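DNA polymerase beta (PDB 4P4M) probably fills gaps during DNA base excision repair, adding deoxynucleotides from their triphosphates to a DNA strand with the help of bound metal ions. Local coordinates at residues 102-107 / 125-130; 100-103 / 108-111; 149-154 / 245-250. All blocks are in the same frame, centred on the assembly; numbering follows the deposited sequence. Where two conformers were deposited one is given.

Contact 1: 102-107 / 125-130. With NA (sodium ion), chain F; nucleotides of chain B.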
loop_
_atom_site.group_PDB
_atom_site.type_symbol
_atom_site.label_atom_id
_atom_site.label_comp_id
_atom_site.label_asym_id
_atom_site.label_seq_id
_atom_site.Cartn_x
_atom_site.Cartn_y
_atom_site.Cartn_z
ATOM N N THR A 102 -4.275 -12.951 -16.183
ATOM C CA THR A 102 -4.436 -11.899 -15.187
ATOM C C THR A 102 -4.090 -12.391 -13.785
ATOM O O THR A 102 -4.221 -11.652 -12.819
ATOM C CB THR A 102 -5.858 -11.288 -15.183
ATOM O OG1 THR A 102 -6.827 -12.311 -14.924
ATOM C CG2 THR A 102 -6.159 -10.617 -16.521
ATOM N N GLN A 103 -3.654 -13.640 -13.662
ATOM C CA GLN A 103 -3.165 -14.117 -12.370
ATOM C C GLN A 103 -1.795 -13.510 -12.059
ATOM O O GLN A 103 -1.400 -13.421 -10.896
ATOM C CB GLN A 103 -3.072 -15.644 -12.336
ATOM C CG GLN A 103 -4.404 -16.365 -12.377
ATOM C CD GLN A 103 -4.247 -17.868 -12.225
ATOM O OE1 GLN A 103 -4.554 -18.433 -11.175
ATOM N NE2 GLN A 103 -3.761 -18.523 -13.273
ATOM N N VAL A 104 -1.076 -13.094 -13.101
ATOM C CA VAL A 104 0.245 -12.489 -12.924
ATOM C C VAL A 104 0.168 -11.015 -12.524
ATOM O O VAL A 104 -0.539 -10.242 -13.149
ATOM C CB VAL A 104 1.091 -12.592 -14.193
ATOM C CG1 VAL A 104 2.502 -12.070 -13.921
ATOM C CG2 VAL A 104 1.125 -14.025 -14.692
ATOM N N HIS A 105 0.913 -10.634 -11.489
ATOM C CA HIS A 105 0.972 -9.254 -11.001
ATOM C C HIS A 105 1.421 -8.304 -12.112
ATOM O O HIS A 105 2.484 -8.518 -12.719
ATOM C CB HIS A 105 1.955 -9.190 -9.816
ATOM C CG HIS A 105 1.852 -7.944 -8.991
ATOM N ND1 HIS A 105 1.266 -7.713 -7.790
ATOM C CD2 HIS A 105 2.439 -6.752 -9.359
ATOM C CE1 HIS A 105 1.490 -6.395 -7.473
ATOM N NE2 HIS A 105 2.200 -5.837 -8.438
ATOM N N GLY A 106 0.633 -7.264 -12.376
ATOM C CA GLY A 106 0.957 -6.301 -13.415
ATOM C C GLY A 106 0.197 -6.508 -14.720
ATOM O O GLY A 106 0.226 -5.654 -15.613
ATOM N N PHE A 107 -0.478 -7.645 -14.846
ATOM C CA PHE A 107 -1.260 -7.919 -16.051
ATOM C C PHE A 107 -2.746 -7.808 -15.765
ATOM O O PHE A 107 -3.277 -8.547 -14.957
ATOM C CB PHE A 107 -0.929 -9.305 -16.624
ATOM C CG PHE A 107 0.446 -9.402 -17.205
ATOM C CD1 PHE A 107 1.542 -9.632 -16.391
ATOM C CD2 PHE A 107 0.651 -9.245 -18.567
ATOM C CE1 PHE A 107 2.818 -9.710 -16.927
ATOM C CE2 PHE A 107 1.920 -9.325 -19.106
ATOM C CZ PHE A 107 3.004 -9.557 -18.285
ATOM N N ASP A 125 2.188 -20.428 -17.834
ATOM C CA ASP A 125 3.407 -21.223 -18.002
ATOM C C ASP A 125 4.199 -20.767 -19.227
ATOM O O ASP A 125 5.432 -20.696 -19.196
ATOM C CB ASP A 125 3.035 -22.713 -18.133
ATOM C CG ASP A 125 4.225 -23.653 -17.930
ATOM O OD1 ASP A 125 5.198 -23.259 -17.245
ATOM O OD2 ASP A 125 4.174 -24.800 -18.448
ATOM N N GLU A 126 3.487 -20.476 -20.313
ATOM C CA GLU A 126 4.114 -19.986 -21.537
ATOM C C GLU A 126 4.646 -18.563 -21.369
ATOM O O GLU A 126 5.720 -18.232 -21.871
ATOM C CB GLU A 126 3.129 -20.040 -22.708
ATOM C CG GLU A 126 2.767 -21.454 -23.138
ATOM C CD GLU A 126 3.980 -22.273 -23.556
ATOM O OE1 GLU A 126 5.034 -21.673 -23.871
ATOM O OE2 GLU A 126 3.878 -23.520 -23.564
ATOM N N LEU A 127 3.894 -17.725 -20.661
ATOM C CA LEU A 127 4.360 -16.366 -20.365
ATOM C C LEU A 127 5.687 -16.382 -19.608
ATOM O O LEU A 127 6.596 -15.625 -19.941
ATOM C CB LEU A 127 3.310 -15.575 -19.587
ATOM C CG LEU A 127 3.689 -14.139 -19.170
ATOM C CD1 LEU A 127 4.098 -13.302 -20.389
ATOM C CD2 LEU A 127 2.537 -13.476 -18.440
ATOM N N LEU A 128 5.799 -17.246 -18.600
ATOM C CA LEU A 128 7.023 -17.322 -17.798
ATOM C C LEU A 128 8.226 -17.750 -18.635
ATOM O O LEU A 128 9.293 -17.137 -18.570
ATOM C CB LEU A 128 6.857 -18.293 -16.623
ATOM C CG LEU A 128 5.691 -18.119 -15.644
ATOM C CD1 LEU A 128 5.837 -19.092 -14.476
ATOM C CD2 LEU A 128 5.592 -16.694 -15.135
ATOM N N GLN A 129 8.045 -18.814 -19.413
ATOM C CA GLN A 129 9.147 -19.360 -20.212
ATOM C C GLN A 129 9.574 -18.384 -21.309
ATOM O O GLN A 129 10.745 -18.369 -21.695
ATOM C CB GLN A 129 8.809 -20.756 -20.786
ATOM C CG GLN A 129 9.900 -21.408 -21.687
ATOM C CD GLN A 129 10.972 -22.197 -20.918
ATOM O OE1 GLN A 129 11.047 -22.134 -19.695
ATOM N NE2 GLN A 129 11.807 -22.938 -21.648
ATOM N N LYS A 130 8.655 -17.543 -21.779
ATOM C CA LYS A 130 8.946 -16.629 -22.891
ATOM C C LYS A 130 9.201 -15.153 -22.558
ATOM O O LYS A 130 9.681 -14.408 -23.413
ATOM C CB LYS A 130 7.832 -16.705 -23.945
ATOM C CG LYS A 130 7.729 -18.046 -24.652
ATOM C CD LYS A 130 6.573 -18.057 -25.637
ATOM C CE LYS A 130 6.429 -19.419 -26.297
ATOM N NZ LYS A 130 7.682 -19.831 -26.986
HETATM NA NA NA F . -2.995 -9.348 -12.453
ATOM P P DT B 4 -2.848 -5.972 -11.704
ATOM O OP1 DT B 4 -1.929 -7.120 -11.607
ATOM O OP2 DT B 4 -4.300 -6.157 -11.910
ATOM O "O5'" DT B 4 -2.619 -5.129 -10.364
ATOM C "C5'" DT B 4 -1.318 -4.630 -10.096
ATOM C "C4'" DT B 4 -1.326 -3.705 -8.892
ATOM O "O4'" DT B 4 -2.102 -2.508 -9.177
ATOM C "C3'" DT B 4 -1.903 -4.328 -7.630
ATOM O "O3'" DT B 4 -0.871 -4.242 -6.685
ATOM C "C2'" DT B 4 -3.120 -3.470 -7.276
ATOM C "C1'" DT B 4 -2.876 -2.169 -8.040
ATOM N N1 DT B 4 -4.141 -1.473 -8.460
ATOM C C2 DT B 4 -4.355 -0.165 -8.068
ATOM O O2 DT B 4 -3.569 0.470 -7.393
ATOM N N3 DT B 4 -5.535 0.381 -8.494
ATOM C C4 DT B 4 -6.510 -0.228 -9.250
ATOM O O4 DT B 4 -7.538 0.365 -9.567
ATOM C C5 DT B 4 -6.230 -1.594 -9.635
ATOM C C7 DT B 4 -7.219 -2.364 -10.465
ATOM C C6 DT B 4 -5.077 -2.142 -9.227
ATOM P P DG B 3 -4.388 -3.680 -17.864
ATOM O OP1 DG B 3 -3.499 -4.626 -18.564
ATOM O OP2 DG B 3 -5.854 -3.851 -17.898
ATOM O "O5'" DG B 3 -3.943 -3.633 -16.323
ATOM C "C5'" DG B 3 -2.562 -3.502 -16.001
ATOM C "C4'" DG B 3 -2.386 -3.230 -14.513
ATOM O "O4'" DG B 3 -2.801 -1.865 -14.219
ATOM C "C3'" DG B 3 -3.194 -4.137 -13.583
ATOM O "O3'" DG B 3 -2.297 -5.005 -12.860
ATOM C "C2'" DG B 3 -3.958 -3.173 -12.670
ATOM C "C1'" DG B 3 -3.224 -1.848 -12.873
ATOM N N9 DG B 3 -4.055 -0.672 -12.589
ATOM C C8 DG B 3 -5.335 -0.399 -13.026
ATOM N N7 DG B 3 -5.812 0.742 -12.586
ATOM C C5 DG B 3 -4.785 1.256 -11.807
ATOM C C6 DG B 3 -4.723 2.460 -11.066
ATOM O O6 DG B 3 -5.604 3.321 -10.962
ATOM N N1 DG B 3 -3.498 2.604 -10.406
ATOM C C2 DG B 3 -2.467 1.689 -10.464
ATOM N N2 DG B 3 -1.361 1.992 -9.771
ATOM N N3 DG B 3 -2.513 0.550 -11.158
ATOM C C4 DG B 3 -3.701 0.401 -11.796
HETATM O O HOH W 1 -2.624 -10.110 -10.186
HETATM O O HOH W 2 -5.242 -8.729 -11.774
#
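Leu127 sets CG opposite its backbone N (chi1 178°), and this carries CD2 off helix 124-130 into the angle between Val104 and Phe107. Phe107 comes from the opposite direction: its CG stands beside the backbone N (chi1 -69°), which turns one face of the ring to the leucine methyl. Leu127 CD2 lies 4.1 Å from the centroid of the Phe107 ring and 18° off its normal, a CH-pi contact displaced toward the rim, near CZ. The same methyl meets Val104 CG2 at 4.0 Å. Leucine suits this place because it is apolar and long enough for its CD2 to reach from the helix to both Phe107 and Val104 CG2. Leu115 of helix 109-119 also packs on Phe107 and Leu127, and all three residues of the contact are buried.

The backbone on the far side of this apolar cluster faces DNA. Val104 to Phe107 form a type II turn, closed by Phe107 N to Val104 O at 3.1 Å, with Gly106 at the position whose positive phi glycine adopts easily. This is the hairpin of a helix-hairpin-helix motif. Thr102 O, Val104 O and Phe107 O (2.6 Å from the last to the sodium ion) bind the metal together with OP1 of DT4 of chain B and two waters. Gly106 N also donates to that OP1, at 2.7 Å, while water 2 donates to OP2.

The chemistry divides cleanly: hydrocarbon contacts hold the turn from behind, and backbone carbonyls, amide and sodium ion grip the phosphate in front. None of the three protein metal ligands is a side chain, which is consistent with binding DNA regardless of base sequence; the cation would partly offset the phosphate charge.

Contact 2: 100-103 / 108-111. With NA (sodium ion), chain F; nucleotides of chain B.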
loop_
_atom_site.group_PDB
_atom_site.type_symbol
_atom_site.label_atom_id
_atom_site.label_comp_id
_atom_site.label_asym_id
_atom_site.label_seq_id
_atom_site.Cartn_x
_atom_site.Cartn_y
_atom_site.Cartn_z
ATOM N N GLU A 100 -6.695 -16.522 -17.040
ATOM C CA GLU A 100 -5.467 -17.211 -16.677
ATOM C C GLU A 100 -4.324 -16.218 -16.500
ATOM O O GLU A 100 -3.657 -16.191 -15.461
ATOM C CB GLU A 100 -5.110 -18.211 -17.781
ATOM C CG GLU A 100 -3.748 -18.858 -17.644
ATOM C CD GLU A 100 -3.777 -20.098 -16.772
ATOM O OE1 GLU A 100 -4.866 -20.440 -16.260
ATOM O OE2 GLU A 100 -2.709 -20.729 -16.606
ATOM N N LEU A 101 -4.105 -15.402 -17.527
ATOM C CA LEU A 101 -2.966 -14.493 -17.557
ATOM C C LEU A 101 -3.059 -13.370 -16.521
ATOM O O LEU A 101 -2.037 -12.894 -16.025
ATOM C CB LEU A 101 -2.776 -13.932 -18.969
ATOM C CG LEU A 101 -2.327 -14.965 -20.009
ATOM C CD1 LEU A 101 -2.464 -14.427 -21.431
ATOM C CD2 LEU A 101 -0.894 -15.408 -19.739
ATOM N N THR A 102 -4.275 -12.951 -16.183
ATOM C CA THR A 102 -4.436 -11.899 -15.187
ATOM C C THR A 102 -4.090 -12.391 -13.785
ATOM O O THR A 102 -4.221 -11.652 -12.819
ATOM C CB THR A 102 -5.858 -11.288 -15.183
ATOM O OG1 THR A 102 -6.827 -12.311 -14.924
ATOM C CG2 THR A 102 -6.159 -10.617 -16.521
ATOM N N GLN A 103 -3.654 -13.640 -13.662
ATOM C CA GLN A 103 -3.165 -14.117 -12.370
ATOM C C GLN A 103 -1.795 -13.510 -12.059
ATOM O O GLN A 103 -1.400 -13.421 -10.896
ATOM C CB GLN A 103 -3.072 -15.644 -12.336
ATOM C CG GLN A 103 -4.404 -16.365 -12.377
ATOM C CD GLN A 103 -4.247 -17.868 -12.225
ATOM O OE1 GLN A 103 -4.554 -18.433 -11.175
ATOM N NE2 GLN A 103 -3.761 -18.523 -13.273
ATOM N N GLY A 108 -3.419 -6.871 -16.419
ATOM C CA GLY A 108 -4.864 -6.794 -16.325
ATOM C C GLY A 108 -5.477 -7.316 -17.614
ATOM O O GLY A 108 -4.757 -7.797 -18.496
ATOM N N PRO A 109 -6.809 -7.214 -17.741
ATOM C CA PRO A 109 -7.504 -7.703 -18.941
ATOM C C PRO A 109 -6.908 -7.147 -20.233
ATOM O O PRO A 109 -6.850 -7.849 -21.244
ATOM C CB PRO A 109 -8.927 -7.185 -18.747
ATOM C CG PRO A 109 -9.089 -7.102 -17.270
ATOM C CD PRO A 109 -7.746 -6.682 -16.737
ATOM N N ARG A 110 -6.459 -5.898 -20.199
ATOM C CA ARG A 110 -5.931 -5.264 -21.401
ATOM C C ARG A 110 -4.628 -5.909 -21.876
ATOM O O ARG A 110 -4.477 -6.222 -23.061
ATOM C CB ARG A 110 -5.735 -3.763 -21.176
ATOM C CG ARG A 110 -5.478 -2.986 -22.451
ATOM C CD ARG A 110 -6.568 -3.271 -23.467
ATOM N NE ARG A 110 -7.899 -3.108 -22.890
ATOM C CZ ARG A 110 -8.600 -1.980 -22.943
ATOM N NH1 ARG A 110 -8.097 -0.916 -23.555
ATOM N NH2 ARG A 110 -9.803 -1.918 -22.388
ATOM N N ALA A 111 -3.692 -6.109 -20.950
ATOM C CA ALA A 111 -2.399 -6.713 -21.281
ATOM C C ALA A 111 -2.549 -8.181 -21.666
ATOM O O ALA A 111 -1.838 -8.683 -22.540
ATOM C CB ALA A 111 -1.421 -6.569 -20.108
HETATM NA NA NA F . -2.995 -9.348 -12.453
ATOM P P DG B 3 -4.388 -3.680 -17.864
ATOM O OP1 DG B 3 -3.499 -4.626 -18.564
ATOM O OP2 DG B 3 -5.854 -3.851 -17.898
ATOM O "O5'" DG B 3 -3.943 -3.633 -16.323
ATOM C "C5'" DG B 3 -2.562 -3.502 -16.001
ATOM C "C4'" DG B 3 -2.386 -3.230 -14.513
ATOM O "O4'" DG B 3 -2.801 -1.865 -14.219
ATOM C "C3'" DG B 3 -3.194 -4.137 -13.583
ATOM O "O3'" DG B 3 -2.297 -5.005 -12.860
ATOM C "C2'" DG B 3 -3.958 -3.173 -12.670
ATOM C "C1'" DG B 3 -3.224 -1.848 -12.873
ATOM N N9 DG B 3 -4.055 -0.672 -12.589
ATOM C C8 DG B 3 -5.335 -0.399 -13.026
ATOM N N7 DG B 3 -5.812 0.742 -12.586
ATOM C C5 DG B 3 -4.785 1.256 -11.807
ATOM C C6 DG B 3 -4.723 2.460 -11.066
ATOM O O6 DG B 3 -5.604 3.321 -10.962
ATOM N N1 DG B 3 -3.498 2.604 -10.406
ATOM C C2 DG B 3 -2.467 1.689 -10.464
ATOM N N2 DG B 3 -1.361 1.992 -9.771
ATOM N N3 DG B 3 -2.513 0.550 -11.158
ATOM C C4 DG B 3 -3.701 0.401 -11.796
ATOM P P DA B 2 -7.926 1.345 -20.119
ATOM O OP1 DA B 2 -8.011 0.575 -21.376
ATOM O OP2 DA B 2 -9.060 1.365 -19.164
ATOM O "O5'" DA B 2 -6.645 0.849 -19.302
ATOM C "C5'" DA B 2 -5.371 0.831 -19.918
ATOM C "C4'" DA B 2 -4.411 0.005 -19.078
ATOM O "O4'" DA B 2 -3.791 0.810 -18.044
ATOM C "C3'" DA B 2 -5.030 -1.183 -18.357
ATOM O "O3'" DA B 2 -4.047 -2.207 -18.395
ATOM C "C2'" DA B 2 -5.281 -0.651 -16.942
ATOM C "C1'" DA B 2 -4.139 0.348 -16.751
ATOM N N9 DA B 2 -4.439 1.567 -15.992
ATOM C C8 DA B 2 -5.581 2.317 -16.050
ATOM N N7 DA B 2 -5.563 3.379 -15.275
ATOM C C5 DA B 2 -4.317 3.337 -14.677
ATOM C C6 DA B 2 -3.684 4.189 -13.750
ATOM N N6 DA B 2 -4.251 5.297 -13.247
ATOM N N1 DA B 2 -2.437 3.852 -13.359
ATOM C C2 DA B 2 -1.867 2.746 -13.854
ATOM N N3 DA B 2 -2.364 1.872 -14.733
ATOM C C4 DA B 2 -3.607 2.228 -15.109
HETATM O O HOH W 1 -2.624 -10.110 -10.186
HETATM O O HOH W 2 -5.242 -8.729 -11.774
#
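Thr102 packs against the start of helix 109-119 and joins the two halves of the helix-hairpin-helix motif. Its CB points toward Gly108 and Pro109, and there the chain forks. The methyl branch, CG2, presses on the backbone, 3.5 Å from Gly108 C and 3.7 Å from Pro109 N; the proline ring's CD is a little farther away. The other branch, OG1, sits between the backbone N and the carbonyl carbon (chi1 59°), from where it hydrogen-bonds to Ile98 O in the preceding helix. Threonine suits the place because it offers one apolar and one polar branch. The backbone O of Thr102 binds the sodium ion.

Gln103 secures the end of the first helix. Its NE2 donates to Glu100 O at 3.2 Å, in the carbonyl plane on a lone pair, and the Gln103 backbone N binds the same oxygen, so two donors grip it.

Across the contact, Gly108 is the N-cap residue, and its bare CA lets DG3 of chain B come close: the sugar-phosphate O5' occupies the space a side chain would need. Gly108 N and Ala111 N both donate to OP1 of DG3, the latter at 2.8 Å, and Arg110 N donates to OP2 at 3.1 Å. Pro109, with no N-H to offer, fits the first turn. The Arg110 chain bends at chi2 and chi3, and OP1 of DA2 of chain B lies over one face of its guanidinium, a close charge contact in which Arg110 NH1 is nearest at 2.6 Å.

The phosphate is thus held by main-chain amides at a helix N-terminus, where the helix dipole would probably favour an anion, and the adjoining phosphate faces an arginine charge.

Contact 3: 149-154 / 245-250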
loop_
_atom_site.group_PDB
_atom_site.type_symbol
_atom_site.label_atom_id
_atom_site.label_comp_id
_atom_site.label_asym_id
_atom_site.label_seq_id
_atom_site.Cartn_x
_atom_site.Cartn_y
_atom_site.Cartn_z
ATOM N N TYR A 149 6.175 -17.527 -8.310
ATOM C CA TYR A 149 6.039 -18.507 -7.227
ATOM C C TYR A 149 5.910 -17.824 -5.852
ATOM O O TYR A 149 4.950 -18.082 -5.108
ATOM C CB TYR A 149 7.176 -19.561 -7.239
ATOM C CG TYR A 149 7.308 -20.281 -5.912
ATOM C CD1 TYR A 149 6.502 -21.376 -5.595
ATOM C CD2 TYR A 149 8.212 -19.833 -4.958
ATOM C CE1 TYR A 149 6.615 -22.014 -4.353
ATOM C CE2 TYR A 149 8.328 -20.448 -3.736
ATOM C CZ TYR A 149 7.528 -21.529 -3.431
ATOM O OH TYR A 149 7.675 -22.109 -2.196
ATOM N N ASP A 150 6.857 -16.941 -5.522
ATOM C CA ASP A 150 6.847 -16.254 -4.221
ATOM C C ASP A 150 5.548 -15.474 -3.990
ATOM O O ASP A 150 4.966 -15.513 -2.902
ATOM C CB ASP A 150 8.024 -15.264 -4.091
ATOM C CG ASP A 150 9.362 -15.952 -3.870
ATOM O OD1 ASP A 150 9.375 -17.121 -3.429
ATOM O OD2 ASP A 150 10.408 -15.310 -4.134
ATOM N N ILE A 151 5.111 -14.756 -5.016
ATOM C CA ILE A 151 3.958 -13.863 -4.890
ATOM C C ILE A 151 2.656 -14.622 -4.590
ATOM O O ILE A 151 1.765 -14.096 -3.930
ATOM C CB ILE A 151 3.811 -12.949 -6.132
ATOM C CG1 ILE A 151 4.909 -11.876 -6.135
ATOM C CG2 ILE A 151 2.425 -12.282 -6.167
ATOM C CD1 ILE A 151 5.018 -11.115 -7.442
ATOM N N ASN A 152 2.554 -15.866 -5.048
ATOM C CA ASN A 152 1.355 -16.655 -4.774
ATOM C C ASN A 152 1.365 -17.386 -3.427
ATOM O O ASN A 152 0.439 -18.137 -3.126
ATOM C CB ASN A 152 1.096 -17.652 -5.906
ATOM C CG ASN A 152 0.746 -16.972 -7.205
ATOM O OD1 ASN A 152 0.205 -15.866 -7.214
ATOM N ND2 ASN A 152 1.056 -17.628 -8.314
ATOM N N GLU A 153 2.406 -17.181 -2.623
ATOM C CA GLU A 153 2.471 -17.821 -1.301
ATOM C C GLU A 153 2.046 -16.814 -0.216
ATOM O O GLU A 153 2.435 -15.662 -0.269
ATOM C CB GLU A 153 3.888 -18.332 -1.033
ATOM C CG GLU A 153 4.341 -19.423 -2.020
ATOM C CD GLU A 153 3.548 -20.707 -1.858
ATOM O OE1 GLU A 153 3.440 -21.181 -0.711
ATOM O OE2 GLU A 153 3.024 -21.238 -2.868
ATOM N N LYS A 154 1.231 -17.239 0.746
ATOM C CA LYS A 154 0.811 -16.325 1.804
ATOM C C LYS A 154 1.844 -16.245 2.927
ATOM O O LYS A 154 2.613 -17.176 3.146
ATOM C CB LYS A 154 -0.586 -16.683 2.334
ATOM C CG LYS A 154 -0.858 -18.173 2.542
ATOM C CD LYS A 154 -2.365 -18.429 2.666
ATOM C CE LYS A 154 -2.701 -19.902 2.853
ATOM N NZ LYS A 154 -2.296 -20.425 4.185
ATOM N N MET A 245 6.426 0.125 -4.018
ATOM C CA MET A 245 5.991 -1.272 -4.111
ATOM C C MET A 245 7.150 -2.112 -4.651
ATOM O O MET A 245 7.644 -1.843 -5.748
ATOM C CB MET A 245 4.799 -1.410 -5.072
ATOM C CG MET A 245 3.527 -0.689 -4.634
ATOM S SD MET A 245 2.331 -0.505 -5.991
ATOM C CE MET A 245 2.261 -2.170 -6.651
ATOM N N GLY A 246 7.568 -3.127 -3.893
ATOM C CA GLY A 246 8.660 -3.998 -4.303
ATOM C C GLY A 246 8.651 -5.362 -3.621
ATOM O O GLY A 246 7.644 -5.768 -3.032
ATOM N N MET A 247 9.771 -6.073 -3.714
ATOM C CA MET A 247 9.916 -7.391 -3.100
ATOM C C MET A 247 10.976 -7.287 -2.007
ATOM O O MET A 247 12.099 -6.838 -2.264
ATOM C CB MET A 247 10.364 -8.438 -4.131
ATOM C CG MET A 247 9.426 -8.624 -5.330
ATOM S SD MET A 247 7.759 -9.181 -4.892
ATOM C CE MET A 247 8.142 -10.738 -4.071
ATOM N N GLY A 248 10.602 -7.680 -0.794
ATOM C CA GLY A 248 11.508 -7.679 0.342
ATOM C C GLY A 248 11.680 -9.075 0.934
ATOM O O GLY A 248 10.716 -9.823 1.088
ATOM N N ARG A 249 12.914 -9.427 1.267
ATOM C CA ARG A 249 13.219 -10.769 1.781
ATOM C C ARG A 249 14.056 -10.658 3.050
ATOM O O ARG A 249 15.128 -10.049 3.025
ATOM C CB ARG A 249 14.002 -11.558 0.727
ATOM C CG ARG A 249 14.245 -13.036 1.074
ATOM C CD ARG A 249 15.320 -13.676 0.180
ATOM N NE ARG A 249 15.075 -13.558 -1.262
ATOM C CZ ARG A 249 14.514 -14.494 -2.031
ATOM N NH1 ARG A 249 14.082 -15.643 -1.511
ATOM N NH2 ARG A 249 14.368 -14.272 -3.334
ATOM N N LEU A 250 13.578 -11.227 4.158
ATOM C CA LEU A 250 14.363 -11.239 5.396
ATOM C C LEU A 250 15.684 -11.995 5.173
ATOM O O LEU A 250 15.728 -12.978 4.437
ATOM C CB LEU A 250 13.573 -11.898 6.541
ATOM C CG LEU A 250 12.308 -11.194 7.061
ATOM C CD1 LEU A 250 11.402 -12.183 7.779
ATOM C CD2 LEU A 250 12.643 -10.000 7.982
#
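Ile151 lays its CG1 across the end of Met247, 4.0 Å from CE and 4.1 Å from SD, the two side chains crossing at about a right angle. The contact sets the short helix 148-151, in the fingers part of this family X polymerase, on strand 243-248 of the nucleotidyltransferase palm sheet. Met247 reaches the helix because its chain bends at both chi2 (-61°) and chi3 (-59°), which curls it so that SD and CE both lie beside Ile151 CG1. An unbranched, flexible thioether suits the interface between helix and sheet, since it can curl to fit its neighbours; the same side chain also touches Val143 of helix 139-146 and Arg271 of the neighbouring strand. Ile151 supplies a stiffer surface and in addition touches Met237.

Beside this apolar pair, Asp150 and Arg249 bring opposite charges together without a salt bridge. Asp150 OD2 is 4.2 Å from Arg249 NH2, and the carboxylate and guanidinium planes are 74° apart. The oxygen stands well out of the guanidinium plane, so no N-H points at it and the attraction is probably purely electrostatic. Arg249 has its firmer partners elsewhere: NE makes a salt bridge to Glu234 OE1, NH1 donates to Tyr267 O, and NH2 too has a hydrogen bond elsewhere. These bonds fix the rotation of the guanidinium, and Asp150 is a second, looser neighbour for its charge.

Just after the helix, Glu153 folds back on Tyr149, its CG 4.0 Å above one face of the ring, while Glu153 N donates to Asp150 O at 3.1 Å.

In the fold
Contacts 1 and 2 have centres 8 Å apart and share Thr102 and Gln103. They bind consecutive phosphates of chain B, those of DT4 and DG3, and the sodium ion with both its waters belongs to both. Their apolar sides also join, Leu127 CD2 lying 4.1 Å from Leu101 CD2. Contact 3 is centred 16 Å from contact 1 and 19 Å from contact 2, yet in the His105 conformer described the hairpin touches the palm strand, NE2 of His105 being 4.1 Å from Met245 CE. Contact 3 lies nearer the active site: the Ile151 side chain is about 8 Å from that of the magnesium ligand Asp196 and about 10 Å from the bound dideoxythymidine triphosphate.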